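Local atomic coordinates of hydrogenase 3 maturation protease (Escherichia coli, PDB entry 2E85), a protein that removes a C-terminal 32-residue peptide from the precursor of HycE, the large subunit of hydrogenase 3, as an endopeptidase of hydrogenase maturation. Residues G17-A21 / V64-D68; T59-I63 / L142-E146; L71-R77 / F113-D119. The protein carries 1 engineered substitution. Residues are numbered along the deposited sequence.

Contact 1 (G17-A21 / V64-D68); sequences GDDGA and VDATD. With CA (calcium ion), chain F.
G17 enters with phi 62°, a positive value that glycine takes easily, and its O accepts G20 N at 2.9 Å, opening a short 3-10 turn over D18-G20. D18 sends its carboxylate to T128 N and the backbone NH groups of D119 and I120, while its carbonyl O lies 3.5 Å from A66 CB. D19, chi1 t, brings OD1 2.3 Å from a calcium ion. The end of strand 60-66 supplies D65 OD1 (chi1 t) at 2.3 Å and A66 O at 2.6 Å; waters 3 and 4 at 2.4 Å and water 5 at 2.2 Å complete six ligands. Oxygen-only coordination suits calcium; by similarity D19 and D65 bind nickel, so the ion probably marks the metal-recognition site of this protease family. The closest CA pair is D19-A66, 5.3 Å, and water 1 bridges D19 O (2.8 Å) to A66 N (3.0 Å). Small A21 sets CB 4.2 Å from A66 CB. Here helix 21-31 begins, with A21 also against I116 of strand 111-116 and I131 and V135 of helix 129-141.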
loop_
_atom_site.group_PDB
_atom_site.type_symbol
_atom_site.label_atom_id
_atom_site.label_comp_id
_atom_site.label_asym_id
_atom_site.label_seq_id
_atom_site.Cartn_x
_atom_site.Cartn_y
_atom_site.Cartn_z
ATOM N N GLY B 17 6.703 22.945 2.888
ATOM C CA GLY B 17 7.663 23.659 2.026
ATOM C C GLY B 17 7.665 23.123 0.601
ATOM O O GLY B 17 6.612 23.075 -0.056
ATOM N N ASP B 18 8.846 22.756 0.105
ATOM C CA ASP B 18 8.950 22.260 -1.262
ATOM C C ASP B 18 8.189 20.950 -1.493
ATOM O O ASP B 18 7.912 20.620 -2.649
ATOM C CB ASP B 18 10.415 22.115 -1.704
ATOM C CG ASP B 18 11.094 23.456 -1.969
ATOM O OD1 ASP B 18 10.378 24.440 -2.271
ATOM O OD2 ASP B 18 12.362 23.499 -1.871
ATOM N N ASP B 19 7.841 20.229 -0.421
ATOM C CA ASP B 19 6.935 19.070 -0.575
ATOM C C ASP B 19 5.559 19.454 -1.125
ATOM O O ASP B 19 4.751 18.559 -1.470
ATOM C CB ASP B 19 6.761 18.295 0.731
ATOM C CG ASP B 19 6.203 16.911 0.478
ATOM O OD1 ASP B 19 6.746 16.261 -0.441
ATOM O OD2 ASP B 19 5.211 16.510 1.120
ATOM N N GLY B 20 5.284 20.760 -1.191
ATOM C CA GLY B 20 4.035 21.284 -1.762
ATOM C C GLY B 20 3.949 21.262 -3.281
ATOM O O GLY B 20 2.969 21.730 -3.845
ATOM N N ALA B 21 4.969 20.710 -3.943
ATOM C CA ALA B 21 5.034 20.808 -5.402
ATOM C C ALA B 21 3.786 20.173 -6.027
ATOM O O ALA B 21 3.174 20.739 -6.951
ATOM C CB ALA B 21 6.274 20.155 -5.912
ATOM N N VAL B 64 2.898 12.862 -9.886
ATOM C CA VAL B 64 3.882 13.922 -9.689
ATOM C C VAL B 64 4.078 14.131 -8.187
ATOM O O VAL B 64 3.109 14.351 -7.452
ATOM C CB VAL B 64 3.415 15.258 -10.321
ATOM C CG1 VAL B 64 4.313 16.443 -9.856
ATOM C CG2 VAL B 64 3.308 15.133 -11.880
ATOM N N ASP B 65 5.336 14.093 -7.747
ATOM C CA ASP B 65 5.638 14.159 -6.322
ATOM C C ASP B 65 7.008 14.786 -6.137
ATOM O O ASP B 65 7.934 14.461 -6.866
ATOM C CB ASP B 65 5.647 12.734 -5.747
ATOM C CG ASP B 65 5.719 12.702 -4.206
ATOM O OD1 ASP B 65 5.630 13.748 -3.554
ATOM O OD2 ASP B 65 5.816 11.593 -3.639
ATOM N N ALA B 66 7.148 15.676 -5.156
ATOM C CA ALA B 66 8.441 16.138 -4.742
ATOM C C ALA B 66 9.156 14.928 -4.090
ATOM O O ALA B 66 8.590 14.276 -3.201
ATOM C CB ALA B 66 8.289 17.263 -3.715
ATOM N N THR B 67 10.388 14.651 -4.508
ATOM C CA THR B 67 11.075 13.419 -4.148
ATOM C C THR B 67 12.574 13.729 -4.063
ATOM O O THR B 67 13.112 14.270 -5.004
ATOM C CB THR B 67 10.894 12.376 -5.295
ATOM O OG1 THR B 67 9.499 12.059 -5.475
ATOM C CG2 THR B 67 11.674 11.123 -5.058
ATOM N N ASP B 68 13.244 13.361 -2.966
ATOM C CA ASP B 68 14.697 13.584 -2.911
ATOM C C ASP B 68 15.367 12.533 -3.809
ATOM O O ASP B 68 15.183 11.316 -3.605
ATOM C CB ASP B 68 15.240 13.545 -1.473
ATOM C CG ASP B 68 16.768 13.788 -1.402
ATOM O OD1 ASP B 68 17.334 14.488 -2.271
ATOM O OD2 ASP B 68 17.402 13.278 -0.443
HETATM CA CA CA F . 6.601 14.184 -1.506
HETATM O O HOH W 1 4.778 17.136 -3.920
HETATM O O HOH W 2 9.433 16.042 -0.739
HETATM O O HOH W 3 7.137 11.838 -1.347
HETATM O O HOH W 4 5.032 12.538 -0.620
HETATM O O HOH W 5 8.137 13.818 0.097
#

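Contact 2 (T59-I63 / L142-E146); sequences TRLLI and LEGWE. With CA (calcium ion), chain H.
L62 lays its CD2 methyl over one face of the W145 indole, a CH-pi contact 3.9 Å from the centroid of the six-membered ring and 15° off its normal. The same CD2 meets L142 CD2 at 3.8 Å, so two leucines and a broad aromatic fill the gap between backbones (CA-CA 9.7 Å for L62-L142, 10.4 Å for R60-E146). Residues 60-63 are extended, and R60 and L62, both chi1 t, point toward 142-146. That segment makes a type II turn from L142 to W145; G144, at phi 71°, fits its third position, and exposed E143 before it chelates a calcium ion through OE1 (2.4 Å) and OE2 (2.7 Å). R60 suits the outer end: its long chain carries NH1 to W145 O, a 3.1 Å hydrogen bond, with a long salt bridge to E146 OE1 at 3.9 Å, while NE pairs with D6. Water 6 links R60 NH2 (3.1 Å) and W145 O (2.5 Å). This is sheet-face packing of an alpha/beta fold, the turn after helix 129-141 covering central strand 60-66.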
loop_
_atom_site.group_PDB
_atom_site.type_symbol
_atom_site.label_atom_id
_atom_site.label_comp_id
_atom_site.label_asym_id
_atom_site.label_seq_id
_atom_site.Cartn_x
_atom_site.Cartn_y
_atom_site.Cartn_z
ATOM N N THR B 59 -6.481 5.134 -18.998
ATOM C CA THR B 59 -5.559 4.518 -19.938
ATOM C C THR B 59 -4.114 4.923 -19.617
ATOM O O THR B 59 -3.161 4.233 -19.989
ATOM C CB THR B 59 -5.905 4.929 -21.397
ATOM O OG1 THR B 59 -6.017 6.359 -21.476
ATOM C CG2 THR B 59 -7.242 4.318 -21.809
ATOM N N ARG B 60 -3.960 6.063 -18.956
ATOM C CA ARG B 60 -2.641 6.577 -18.628
ATOM C C ARG B 60 -2.713 7.312 -17.303
ATOM O O ARG B 60 -3.631 8.084 -17.069
ATOM C CB ARG B 60 -2.143 7.525 -19.723
ATOM C CG ARG B 60 -0.905 8.355 -19.373
ATOM C CD ARG B 60 -0.316 8.969 -20.613
ATOM N NE ARG B 60 -1.192 9.977 -21.220
ATOM C CZ ARG B 60 -0.877 10.684 -22.303
ATOM N NH1 ARG B 60 0.296 10.501 -22.906
ATOM N NH2 ARG B 60 -1.721 11.586 -22.769
ATOM N N LEU B 61 -1.752 7.024 -16.428
ATOM C CA LEU B 61 -1.674 7.651 -15.121
ATOM C C LEU B 61 -0.285 8.312 -14.953
ATOM O O LEU B 61 0.742 7.636 -15.090
ATOM C CB LEU B 61 -1.848 6.613 -14.035
ATOM C CG LEU B 61 -1.618 7.139 -12.601
ATOM C CD1 LEU B 61 -2.677 8.106 -12.165
ATOM C CD2 LEU B 61 -1.506 5.972 -11.638
ATOM N N LEU B 62 -0.286 9.610 -14.638
ATOM C CA LEU B 62 0.922 10.372 -14.322
ATOM C C LEU B 62 0.878 10.705 -12.832
ATOM O O LEU B 62 -0.115 11.243 -12.352
ATOM C CB LEU B 62 0.958 11.685 -15.117
ATOM C CG LEU B 62 2.108 12.660 -14.860
ATOM C CD1 LEU B 62 3.531 12.050 -14.996
ATOM C CD2 LEU B 62 1.991 13.878 -15.740
ATOM N N ILE B 63 1.973 10.432 -12.143
ATOM C CA ILE B 63 2.076 10.747 -10.716
ATOM C C ILE B 63 3.183 11.755 -10.572
ATOM O O ILE B 63 4.280 11.533 -11.097
ATOM C CB ILE B 63 2.443 9.486 -9.910
ATOM C CG1 ILE B 63 1.374 8.416 -10.115
ATOM C CG2 ILE B 63 2.601 9.803 -8.420
ATOM C CD1 ILE B 63 1.783 7.005 -9.693
ATOM N N LEU B 142 1.735 19.382 -19.767
ATOM C CA LEU B 142 0.531 18.520 -19.639
ATOM C C LEU B 142 -0.312 18.481 -20.920
ATOM O O LEU B 142 -0.859 17.444 -21.293
ATOM C CB LEU B 142 -0.334 18.945 -18.448
ATOM C CG LEU B 142 0.210 18.723 -17.050
ATOM C CD1 LEU B 142 -0.721 19.311 -15.991
ATOM C CD2 LEU B 142 0.488 17.222 -16.738
ATOM N N GLU B 143 -0.412 19.619 -21.598
ATOM C CA GLU B 143 -1.193 19.641 -22.816
ATOM C C GLU B 143 -0.412 18.942 -23.923
ATOM O O GLU B 143 0.734 19.279 -24.193
ATOM C CB GLU B 143 -1.509 21.069 -23.207
ATOM C CG GLU B 143 -2.104 21.155 -24.601
ATOM C CD GLU B 143 -2.430 22.564 -24.960
ATOM O OE1 GLU B 143 -3.062 23.248 -24.122
ATOM O OE2 GLU B 143 -2.059 22.992 -26.079
ATOM N N GLY B 144 -1.015 17.937 -24.537
ATOM C CA GLY B 144 -0.315 17.205 -25.584
ATOM C C GLY B 144 0.828 16.307 -25.126
ATOM O O GLY B 144 1.617 15.840 -25.952
ATOM N N TRP B 145 0.928 16.069 -23.815
ATOM C CA TRP B 145 1.885 15.108 -23.247
ATOM C C TRP B 145 1.968 13.809 -24.032
ATOM O O TRP B 145 0.969 13.176 -24.286
ATOM C CB TRP B 145 1.472 14.765 -21.817
ATOM C CG TRP B 145 2.449 13.917 -21.090
ATOM C CD1 TRP B 145 2.714 12.576 -21.286
ATOM C CD2 TRP B 145 3.282 14.334 -20.012
ATOM N NE1 TRP B 145 3.674 12.156 -20.406
ATOM C CE2 TRP B 145 4.030 13.206 -19.598
ATOM C CE3 TRP B 145 3.458 15.547 -19.343
ATOM C CZ2 TRP B 145 4.962 13.271 -18.570
ATOM C CZ3 TRP B 145 4.367 15.608 -18.315
ATOM C CH2 TRP B 145 5.102 14.468 -17.926
ATOM N N GLU B 146 3.184 13.406 -24.386
ATOM C CA GLU B 146 3.404 12.145 -25.078
ATOM C C GLU B 146 4.622 11.520 -24.467
ATOM O O GLU B 146 5.573 12.232 -24.103
ATOM C CB GLU B 146 3.633 12.364 -26.583
ATOM C CG GLU B 146 2.465 13.066 -27.333
ATOM C CD GLU B 146 1.206 12.210 -27.502
ATOM O OE1 GLU B 146 0.915 11.334 -26.651
ATOM O OE2 GLU B 146 0.485 12.428 -28.507
HETATM CA CA CA H . -3.367 25.220 -25.454
HETATM O O HOH W 6 -1.389 13.809 -24.929
HETATM O O HOH W 7 -5.302 25.463 -25.870
HETATM O O HOH W 8 -1.268 25.682 -24.528
HETATM O O HOH W 9 -3.105 27.587 -25.469
HETATM O O HOH W 10 -2.630 25.656 -27.730
HETATM O O HOH W 11 -4.134 26.049 -22.976
#

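Contact 3 (L71-R77 / F113-D119); sequences LNPGEIR and FLGIQPD
The two segments run antiparallel. I76 and I116 form a non-hydrogen-bonded pair (CA-CA 4.6 Å), and R77 and G115 a hydrogen-bonded one (5.4 Å), with R77 N to G115 O at 3.0 Å and G115 N to R77 O at 2.8 Å. Beyond these bridges Q117 N donates to E75 O at 2.8 Å, but the register then slips by one residue: G74 N, not E75 N, donates to Q117 O (2.8 Å), and G74 is nearest Q117 (CA-CA 5.0 Å). The same residues lie in a type II turn, N72-E75, which takes E75 N to N72 O (3.2 Å). P73 at phi -50° suits its second position, and G74 at 92°/-9° the third, where a CB would jam against the preceding carbonyl.

Q117 is the most covered residue. With chi1 t and chi2 p it folds back against the 71-75 loop. Its carbonyl OE1 accepts from two backbone NH groups, L71 N at 3.0 Å and M69 N, while NE2 donates to P118 O at 3.0 Å and to D68 OD1, so a glutamine suits the place. On one face I76 CG2 touches L114 CD2 (3.7 Å) and I76 CG1 approaches I116 CG1 (4.3 Å); I76 and I116 both pack against A134 of helix 129-141. R77 lies on the other face, curling back to give NH1 to E75 OE1 (2.9 Å, a salt bridge) and to I76 O (3.0 Å). A short edge strand, 76-78, is thus added antiparallel to the otherwise parallel strands of a mixed alpha/beta sheet, the topology expected of hydrogenase maturation proteases.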
loop_
_atom_site.group_PDB
_atom_site.type_symbol
_atom_site.label_atom_id
_atom_site.label_comp_id
_atom_site.label_asym_id
_atom_site.label_seq_id
_atom_site.Cartn_x
_atom_site.Cartn_y
_atom_site.Cartn_z
ATOM N N LEU B 71 19.637 15.409 -6.473
ATOM C CA LEU B 71 19.898 16.352 -7.566
ATOM C C LEU B 71 19.856 17.816 -7.116
ATOM O O LEU B 71 19.560 18.090 -5.945
ATOM C CB LEU B 71 18.876 16.117 -8.705
ATOM C CG LEU B 71 18.939 14.757 -9.423
ATOM C CD1 LEU B 71 17.925 14.632 -10.574
ATOM C CD2 LEU B 71 20.329 14.516 -9.926
ATOM N N ASN B 72 20.149 18.758 -8.027
ATOM C CA ASN B 72 19.900 20.164 -7.679
ATOM C C ASN B 72 18.422 20.445 -7.503
ATOM O O ASN B 72 17.613 19.835 -8.175
ATOM C CB ASN B 72 20.444 21.097 -8.731
ATOM C CG ASN B 72 21.954 21.016 -8.825
ATOM O OD1 ASN B 72 22.611 20.444 -7.940
ATOM N ND2 ASN B 72 22.510 21.588 -9.876
ATOM N N PRO B 73 18.071 21.379 -6.601
ATOM C CA PRO B 73 16.665 21.772 -6.404
ATOM C C PRO B 73 15.979 22.111 -7.741
ATOM O O PRO B 73 16.545 22.841 -8.578
ATOM C CB PRO B 73 16.774 23.005 -5.474
ATOM C CG PRO B 73 18.044 22.782 -4.708
ATOM C CD PRO B 73 18.985 22.139 -5.717
ATOM N N GLY B 74 14.789 21.550 -7.951
ATOM C CA GLY B 74 13.977 21.877 -9.124
ATOM C C GLY B 74 14.216 20.960 -10.314
ATOM O O GLY B 74 13.470 21.027 -11.304
ATOM N N GLU B 75 15.245 20.107 -10.239
ATOM C CA GLU B 75 15.436 19.109 -11.299
ATOM C C GLU B 75 14.205 18.174 -11.331
ATOM O O GLU B 75 13.650 17.798 -10.274
ATOM C CB GLU B 75 16.727 18.297 -11.115
ATOM C CG GLU B 75 18.013 19.102 -11.326
ATOM C CD GLU B 75 18.153 19.647 -12.747
ATOM O OE1 GLU B 75 17.849 18.911 -13.720
ATOM O OE2 GLU B 75 18.583 20.815 -12.902
ATOM N N ILE B 76 13.820 17.795 -12.548
ATOM C CA ILE B 76 12.641 16.959 -12.796
ATOM C C ILE B 76 13.136 15.680 -13.463
ATOM O O ILE B 76 13.883 15.770 -14.448
ATOM C CB ILE B 76 11.698 17.651 -13.825
ATOM C CG1 ILE B 76 11.108 18.914 -13.214
ATOM C CG2 ILE B 76 10.497 16.758 -14.199
ATOM C CD1 ILE B 76 10.561 19.926 -14.222
ATOM N N ARG B 77 12.723 14.502 -12.964
ATOM C CA ARG B 77 13.088 13.238 -13.628
ATOM C C ARG B 77 11.954 12.253 -13.571
ATOM O O ARG B 77 11.151 12.292 -12.654
ATOM C CB ARG B 77 14.300 12.558 -12.986
ATOM C CG ARG B 77 15.591 13.372 -12.919
ATOM C CD ARG B 77 16.296 13.414 -14.263
ATOM N NE ARG B 77 17.612 14.046 -14.143
ATOM C CZ ARG B 77 17.839 15.365 -14.105
ATOM N NH1 ARG B 77 16.852 16.253 -14.140
ATOM N NH2 ARG B 77 19.093 15.800 -14.019
ATOM N N PHE B 113 5.928 7.890 -13.292
ATOM C CA PHE B 113 6.197 8.532 -12.004
ATOM C C PHE B 113 7.200 9.627 -12.236
ATOM O O PHE B 113 8.350 9.337 -12.617
ATOM C CB PHE B 113 6.800 7.550 -10.992
ATOM C CG PHE B 113 6.977 8.169 -9.651
ATOM C CD1 PHE B 113 5.943 8.125 -8.734
ATOM C CD2 PHE B 113 8.143 8.903 -9.345
ATOM C CE1 PHE B 113 6.066 8.752 -7.510
ATOM C CE2 PHE B 113 8.274 9.527 -8.102
ATOM C CZ PHE B 113 7.230 9.448 -7.196
ATOM N N LEU B 114 6.792 10.864 -11.964
ATOM C CA LEU B 114 7.630 12.040 -12.114
ATOM C C LEU B 114 8.016 12.692 -10.775
ATOM O O LEU B 114 7.152 13.079 -9.976
ATOM C CB LEU B 114 6.914 13.060 -12.990
ATOM C CG LEU B 114 7.665 14.337 -13.365
ATOM C CD1 LEU B 114 7.104 14.922 -14.647
ATOM C CD2 LEU B 114 7.647 15.412 -12.261
ATOM N N GLY B 115 9.318 12.795 -10.538
ATOM C CA GLY B 115 9.847 13.369 -9.308
ATOM C C GLY B 115 10.361 14.763 -9.594
ATOM O O GLY B 115 10.913 15.046 -10.674
ATOM N N ILE B 116 10.190 15.631 -8.616
ATOM C CA ILE B 116 10.757 16.967 -8.653
ATOM C C ILE B 116 11.608 17.069 -7.401
ATOM O O ILE B 116 11.096 16.808 -6.280
ATOM C CB ILE B 116 9.672 18.060 -8.523
ATOM C CG1 ILE B 116 8.729 18.027 -9.711
ATOM C CG2 ILE B 116 10.302 19.456 -8.320
ATOM C CD1 ILE B 116 7.428 18.805 -9.523
ATOM N N GLN B 117 12.860 17.498 -7.574
ATOM C CA GLN B 117 13.776 17.635 -6.435
ATOM C C GLN B 117 13.433 18.811 -5.539
ATOM O O GLN B 117 13.505 19.955 -5.972
ATOM C CB GLN B 117 15.205 17.803 -6.930
ATOM C CG GLN B 117 16.198 18.003 -5.784
ATOM C CD GLN B 117 16.467 16.756 -5.059
ATOM O OE1 GLN B 117 16.766 15.733 -5.677
ATOM N NE2 GLN B 117 16.390 16.805 -3.738
ATOM N N PRO B 118 13.094 18.533 -4.263
ATOM C CA PRO B 118 12.937 19.648 -3.335
ATOM C C PRO B 118 14.261 20.143 -2.799
ATOM O O PRO B 118 15.305 19.450 -2.879
ATOM C CB PRO B 118 12.138 19.040 -2.184
ATOM C CG PRO B 118 12.587 17.642 -2.127
ATOM C CD PRO B 118 12.747 17.248 -3.625
ATOM N N ASP B 119 14.207 21.342 -2.247
ATOM C CA ASP B 119 15.319 21.878 -1.505
ATOM C C ASP B 119 15.045 21.826 -0.037
ATOM O O ASP B 119 15.771 21.167 0.721
ATOM C CB ASP B 119 15.634 23.311 -1.900
ATOM C CG ASP B 119 17.031 23.745 -1.400
ATOM O OD1 ASP B 119 17.683 22.853 -0.790
ATOM O OD2 ASP B 119 17.408 24.934 -1.586
#

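How the contacts relate
From the N terminus, residues 17-21 close onto 64-68 first, so contact 1 encloses helix 21-31, strand 38-43 and helix 50-56. Contact 2 opens at 59-63, inside that loop, and closes only at 142-146; the two loops therefore cross, sharing strand 60-66 from its two ends, on opposite sides of the chain's centre. Contact 3 opens and closes within the span of contact 2 and follows contact 1 in series. The sheet couples them: I63 O lies 2.7 Å from L114 N and T67 N 2.9 Å from I116 O, both probable hydrogen bonds. Outside the sheet, W145 CH2 packs 3.9 Å from L114 CD1, joining contacts 2 and 3, and T67 O lies 3.3 Å from P118 CD, joining contacts 1 and 3.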